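PDB 2DDZ: 190aa long hypothetical protein from Pyrococcus horikoshii, which is of unknown function but belongs to the DUF366 family, whose clan relationship to class II tRNA synthetases suggests a related fold, and forms a hexamer. Local coordinates for residues 38-44 / 66-72; 119-123 / 135-139. The contacts are given in a common frame with arbitrary orientation. Residue numbers count along the deposited sequence, not the author numbering.

Overall arrangement
Both interactions are buried antiparallel strand pairings in one mixed sheet. Interaction 1 joins strands 36-45 and 68-75, which are separated in the chain by a helix and a short strand. Interaction 2 joins strands 118-128 and 131-139 of a beta hairpin. Strands 68-75 and 131-139 are neighbours, so the two contacts sit side by side, their centres about 9 Å apart. Tyr-71 N lies 2.7 Å from Ile-136 O, a probable hydrogen bond. Interaction 1 buries more surface and carries a salt bridge from partly exposed Arg-41 to buried Asp-67. Interaction 2 has no salt bridge and adds a serine-to-backbone bond. His-70 and His-135, one from each contact, are hydrogen-bonded together.

Interaction 1: 38-44 / 66-72; sequences VVFRGKC and DDMVHYI
The salt bridge between Arg-41 and Asp-67 is the strongest polar link. Arg-41 is fully extended (chi1 to chi3 all t), and its NH2 lies 2.7 Å from Asp-67 OD2, although OD2 is less surely placed. Arg-41 NE donates to Asp-67 OD1 at 3.1 Å. The chain turns a corner at Asp-66 and Asp-67, before strand 68-75. The backbones pair antiparallel, with axes 4.7 Å apart at 147°. Val-38/Ile-72, Phe-40/His-70 and Gly-42/Met-68 are the hydrogen-bonded pairs. Val-38 N and O lie 3.0 Å from Ile-72 O and N, Phe-40 N and O 3.2 and 2.8 Å from His-70 O and N, and Gly-42 N and O 3.0 and 2.8 Å from Met-68 O and N. Val-39/Tyr-71 and Arg-41/Val-69 are non-hydrogen-bonded. The pairing is internal to the mixed sheet, with strand 5-8 beside 36-45 and strand 131-139 beside 68-75. Gly-42 has phi/psi 165/-167, where a CB would jam against the preceding carbonyl. On the face of Phe-40 and His-70, Phe-40 (chi1 p) lays its ring over His-70 CB, a CH-pi contact of 3.5 Å to the ring centroid. Phe-40 CE1 meets Ile-72 CD1 at 3.2 Å. His-70 ND1 is hydrogen-bonded to His-135 NE2; His-70 NE2 donates weakly to Lys-43 O (3.3 Å). On the other face, Val-39 CG2 packs 3.8 Å from Tyr-71 CD2, and helix 161-184 covers Val-39 and Val-69 through Met-165.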
loop_
_atom_site.group_PDB
_atom_site.type_symbol
_atom_site.label_atom_id
_atom_site.label_comp_id
_atom_site.label_asym_id
_atom_site.label_seq_id
_atom_site.Cartn_x
_atom_site.Cartn_y
_atom_site.Cartn_z
ATOM N N VAL E 38 23.150 12.043 -1.322
ATOM C CA VAL E 38 24.325 12.611 -0.674
ATOM C C VAL E 38 25.539 11.854 -1.197
ATOM O O VAL E 38 25.623 10.637 -1.073
ATOM C CB VAL E 38 24.268 12.445 0.857
ATOM C CG1 VAL E 38 25.522 13.053 1.494
ATOM C CG2 VAL E 38 23.013 13.108 1.406
ATOM N N VAL E 39 26.480 12.586 -1.779
ATOM C CA VAL E 39 27.681 11.983 -2.343
ATOM C C VAL E 39 28.911 12.424 -1.588
ATOM O O VAL E 39 29.126 13.613 -1.361
ATOM C CB VAL E 39 27.815 12.362 -3.820
ATOM C CG1 VAL E 39 29.040 11.714 -4.425
ATOM C CG2 VAL E 39 26.544 11.939 -4.562
ATOM N N PHE E 40 29.715 11.450 -1.186
ATOM C CA PHE E 40 30.938 11.733 -0.462
ATOM C C PHE E 40 32.029 10.726 -0.801
ATOM O O PHE E 40 31.821 9.790 -1.581
ATOM C CB PHE E 40 30.685 11.728 1.045
ATOM C CG PHE E 40 30.023 10.476 1.551
ATOM C CD1 PHE E 40 28.699 10.200 1.224
ATOM C CD2 PHE E 40 30.712 9.582 2.369
ATOM C CE1 PHE E 40 28.051 9.064 1.733
ATOM C CE2 PHE E 40 30.073 8.435 2.888
ATOM C CZ PHE E 40 28.743 8.172 2.560
ATOM N N ARG E 41 33.201 10.929 -0.208
ATOM C CA ARG E 41 34.339 10.056 -0.427
ATOM C C ARG E 41 34.968 9.695 0.916
ATOM O O ARG E 41 34.942 10.486 1.865
ATOM C CB ARG E 41 35.362 10.744 -1.338
ATOM C CG ARG E 41 36.523 9.867 -1.783
ATOM C CD ARG E 41 37.477 10.661 -2.682
ATOM N NE ARG E 41 38.671 9.910 -3.078
ATOM C CZ ARG E 41 39.671 10.409 -3.805
ATOM N NH1 ARG E 41 39.632 11.668 -4.225
ATOM N NH2 ARG E 41 40.713 9.650 -4.115
ATOM N N GLY E 42 35.513 8.487 1.000
ATOM C CA GLY E 42 36.126 8.057 2.240
ATOM C C GLY E 42 36.367 6.565 2.262
ATOM O O GLY E 42 36.285 5.898 1.225
ATOM N N LYS E 43 36.670 6.047 3.447
ATOM C CA LYS E 43 36.927 4.625 3.633
ATOM C C LYS E 43 35.624 3.841 3.705
ATOM O O LYS E 43 34.550 4.397 3.970
ATOM C CB LYS E 43 37.697 4.387 4.932
ATOM C CG LYS E 43 39.050 5.059 5.002
ATOM C CD LYS E 43 39.700 4.830 6.359
ATOM C CE LYS E 43 41.022 5.573 6.453
ATOM N NZ LYS E 43 40.839 7.045 6.245
ATOM N N CYS E 44 35.734 2.539 3.482
ATOM C CA CYS E 44 34.583 1.655 3.540
ATOM C C CYS E 44 34.895 0.460 4.429
ATOM O O CYS E 44 35.693 -0.399 4.063
ATOM C CB CYS E 44 34.211 1.163 2.141
ATOM S SG CYS E 44 32.834 -0.017 2.126
ATOM N N ASP E 66 39.851 1.334 1.252
ATOM C CA ASP E 66 40.421 2.496 1.925
ATOM C C ASP E 66 39.977 3.797 1.279
ATOM O O ASP E 66 40.020 4.853 1.904
ATOM C CB ASP E 66 41.954 2.423 1.941
ATOM C CG ASP E 66 42.484 1.319 2.852
ATOM O OD1 ASP E 66 42.044 1.233 4.025
ATOM O OD2 ASP E 66 43.349 0.542 2.394
ATOM N N ASP E 67 39.540 3.719 0.027
ATOM C CA ASP E 67 39.117 4.910 -0.691
ATOM C C ASP E 67 37.990 4.583 -1.670
ATOM O O ASP E 67 38.203 3.903 -2.678
ATOM C CB ASP E 67 40.317 5.493 -1.429
ATOM C CG ASP E 67 40.086 6.907 -1.876
ATOM O OD1 ASP E 67 39.476 7.676 -1.099
ATOM O OD2 ASP E 67 40.529 7.254 -2.991
ATOM N N MET E 68 36.800 5.106 -1.385
ATOM C CA MET E 68 35.623 4.827 -2.207
ATOM C C MET E 68 34.708 6.045 -2.327
ATOM O O MET E 68 34.658 6.889 -1.425
ATOM C CB MET E 68 34.859 3.656 -1.550
ATOM C CG MET E 68 33.715 2.991 -2.331
ATOM S SD MET E 68 32.897 1.658 -1.383
ATOM C CE MET E 68 33.854 0.404 -1.806
ATOM N N VAL E 69 34.007 6.147 -3.455
ATOM C CA VAL E 69 33.028 7.213 -3.677
ATOM C C VAL E 69 31.684 6.586 -3.256
ATOM O O VAL E 69 31.265 5.562 -3.813
ATOM C CB VAL E 69 32.945 7.634 -5.170
ATOM C CG1 VAL E 69 31.758 8.564 -5.383
ATOM C CG2 VAL E 69 34.227 8.346 -5.590
ATOM N N HIS E 70 31.021 7.190 -2.274
ATOM C CA HIS E 70 29.753 6.665 -1.767
ATOM C C HIS E 70 28.534 7.458 -2.207
ATOM O O HIS E 70 28.573 8.695 -2.287
ATOM C CB HIS E 70 29.774 6.641 -0.231
ATOM C CG HIS E 70 30.873 5.809 0.351
ATOM N ND1 HIS E 70 30.822 4.430 0.394
ATOM C CD2 HIS E 70 32.058 6.158 0.908
ATOM C CE1 HIS E 70 31.926 3.968 0.952
ATOM N NE2 HIS E 70 32.694 4.997 1.274
ATOM N N TYR E 71 27.446 6.748 -2.487
ATOM C CA TYR E 71 26.198 7.407 -2.865
ATOM C C TYR E 71 25.127 6.910 -1.923
ATOM O O TYR E 71 24.872 5.712 -1.848
ATOM C CB TYR E 71 25.762 7.073 -4.297
ATOM C CG TYR E 71 26.763 7.414 -5.364
ATOM C CD1 TYR E 71 27.909 6.642 -5.533
ATOM C CD2 TYR E 71 26.561 8.500 -6.223
ATOM C CE1 TYR E 71 28.836 6.931 -6.534
ATOM C CE2 TYR E 71 27.488 8.803 -7.234
ATOM C CZ TYR E 71 28.622 8.007 -7.378
ATOM O OH TYR E 71 29.540 8.272 -8.362
ATOM N N ILE E 72 24.507 7.825 -1.197
ATOM C CA ILE E 72 23.455 7.447 -0.280
ATOM C C ILE E 72 22.182 8.116 -0.716
ATOM O O ILE E 72 22.055 9.338 -0.704
ATOM C CB ILE E 72 23.796 7.827 1.150
ATOM C CG1 ILE E 72 24.820 6.832 1.680
ATOM C CG2 ILE E 72 22.543 7.814 2.023
ATOM C CD1 ILE E 72 25.557 7.373 2.823
#

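Interaction 2: 119-123 / 135-139; sequences KLSIS and HIGLN
Segments 119-123 and 135-139 belong to the two arms of a beta hairpin, strands 118-128 and 131-139. The arms run antiparallel, with axes 4.7 Å apart at 167°. Leu-120, Asn-139 and Ile-122 have the most surface buried here. Leu-120 precedes the paired residues and has phi/psi -94/-29, a break from extended geometry. Its carbonyl still accepts from the other arm: Asn-139 N to Leu-120 O is 3.0 Å and nearly straight (173°). The Leu-120 side chain (chi1 t, chi2 p) approaches Leu-138: Leu-120 CG is 4.4 Å from Leu-138 CD2. It also packs on Leu-99 of helix 81-100. Asn-139 (chi1 m) turns its amide back toward the first arm, but ND2 makes its bond, a weak one, to Ile-152 O. Ile-122 pairs with Gly-137 as the hydrogen-bonded pair. Ile-122 N to Gly-137 O is 3.0 Å, and Gly-137 N to Ile-122 O is 2.8 Å. Gly-137 leaves room for Ile-122 (chi1 p, chi2 t): an ideal CB there would lie 3.0 Å from Ile-122 CG1. Ile-122 CD1 reaches the edge of the His-135 ring, 3.9 Å from His-135 CE1. That ring stacks on Tyr-16, and His-135 NE2 is hydrogen-bonded to His-70 ND1. Ser-121/Leu-138 and Ser-123/Ile-136 are the non-hydrogen-bonded pairs. Their side chains share the face toward helix 81-100, where Ile-92 meets Ser-123 and Ile-136. Ser-121 CB touches Leu-138 CD2 at 3.4 Å. Ser-123, with chi1 t, donates from OG to His-135 O at 2.8 Å.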
loop_
_atom_site.group_PDB
_atom_site.type_symbol
_atom_site.label_atom_id
_atom_site.label_comp_id
_atom_site.label_asym_id
_atom_site.label_seq_id
_atom_site.Cartn_x
_atom_site.Cartn_y
_atom_site.Cartn_z
ATOM N N LYS E 119 35.522 -6.276 -10.690
ATOM C CA LYS E 119 34.450 -5.527 -10.031
ATOM C C LYS E 119 34.859 -4.154 -9.517
ATOM O O LYS E 119 35.778 -4.018 -8.711
ATOM C CB LYS E 119 33.849 -6.342 -8.875
ATOM C CG LYS E 119 32.477 -5.835 -8.407
ATOM C CD LYS E 119 31.752 -6.839 -7.507
ATOM C CE LYS E 119 32.488 -7.058 -6.185
ATOM N NZ LYS E 119 32.639 -5.796 -5.402
ATOM N N LEU E 120 34.140 -3.137 -9.982
ATOM C CA LEU E 120 34.390 -1.750 -9.607
ATOM C C LEU E 120 33.553 -1.255 -8.433
ATOM O O LEU E 120 33.991 -0.388 -7.672
ATOM C CB LEU E 120 34.098 -0.847 -10.812
ATOM C CG LEU E 120 34.057 0.676 -10.629
ATOM C CD1 LEU E 120 35.477 1.214 -10.427
ATOM C CD2 LEU E 120 33.421 1.320 -11.872
ATOM N N SER E 121 32.362 -1.827 -8.273
ATOM C CA SER E 121 31.422 -1.360 -7.251
ATOM C C SER E 121 30.848 -2.343 -6.236
ATOM O O SER E 121 31.111 -3.537 -6.267
ATOM C CB SER E 121 30.231 -0.720 -7.964
ATOM O OG SER E 121 29.509 -1.718 -8.686
ATOM N N ILE E 122 30.061 -1.779 -5.328
ATOM C CA ILE E 122 29.306 -2.510 -4.316
ATOM C C ILE E 122 28.022 -1.698 -4.196
ATOM O O ILE E 122 28.010 -0.480 -4.446
ATOM C CB ILE E 122 29.991 -2.597 -2.931
ATOM C CG1 ILE E 122 30.176 -1.202 -2.330
ATOM C CG2 ILE E 122 31.292 -3.408 -3.049
ATOM C CD1 ILE E 122 30.501 -1.233 -0.847
ATOM N N SER E 123 26.933 -2.362 -3.840
ATOM C CA SER E 123 25.663 -1.666 -3.742
ATOM C C SER E 123 24.654 -2.487 -2.974
ATOM O O SER E 123 24.796 -3.697 -2.833
ATOM C CB SER E 123 25.123 -1.383 -5.158
ATOM O OG SER E 123 23.920 -0.629 -5.133
ATOM N N HIS E 135 22.472 2.353 -1.343
ATOM C CA HIS E 135 23.877 2.723 -1.273
ATOM C C HIS E 135 24.620 2.221 -2.499
ATOM O O HIS E 135 24.388 1.113 -2.966
ATOM C CB HIS E 135 24.591 2.159 -0.035
ATOM C CG HIS E 135 26.081 2.370 -0.061
ATOM N ND1 HIS E 135 26.966 1.400 -0.478
ATOM C CD2 HIS E 135 26.831 3.468 0.211
ATOM C CE1 HIS E 135 28.195 1.888 -0.464
ATOM N NE2 HIS E 135 28.141 3.140 -0.050
ATOM N N ILE E 136 25.499 3.056 -3.034
ATOM C CA ILE E 136 26.325 2.656 -4.162
ATOM C C ILE E 136 27.721 3.088 -3.772
ATOM O O ILE E 136 27.905 4.172 -3.225
ATOM C CB ILE E 136 25.980 3.367 -5.484
ATOM C CG1 ILE E 136 24.594 2.959 -5.984
ATOM C CG2 ILE E 136 27.043 3.033 -6.525
ATOM C CD1 ILE E 136 23.485 3.642 -5.239
ATOM N N GLY E 137 28.698 2.231 -4.046
ATOM C CA GLY E 137 30.071 2.545 -3.719
ATOM C C GLY E 137 30.954 2.198 -4.894
ATOM O O GLY E 137 30.799 1.138 -5.488
ATOM N N LEU E 138 31.859 3.102 -5.254
ATOM C CA LEU E 138 32.770 2.849 -6.363
ATOM C C LEU E 138 34.187 2.969 -5.834
ATOM O O LEU E 138 34.542 3.988 -5.233
ATOM C CB LEU E 138 32.559 3.860 -7.494
ATOM C CG LEU E 138 31.163 3.985 -8.118
ATOM C CD1 LEU E 138 31.231 4.993 -9.253
ATOM C CD2 LEU E 138 30.676 2.626 -8.641
ATOM N N ASN E 139 34.989 1.926 -6.041
ATOM C CA ASN E 139 36.384 1.938 -5.593
ATOM C C ASN E 139 37.134 3.074 -6.293
ATOM O O ASN E 139 37.011 3.246 -7.508
ATOM C CB ASN E 139 37.105 0.630 -5.956
ATOM C CG ASN E 139 36.524 -0.594 -5.268
ATOM O OD1 ASN E 139 36.428 -0.653 -4.046
ATOM N ND2 ASN E 139 36.154 -1.595 -6.064
#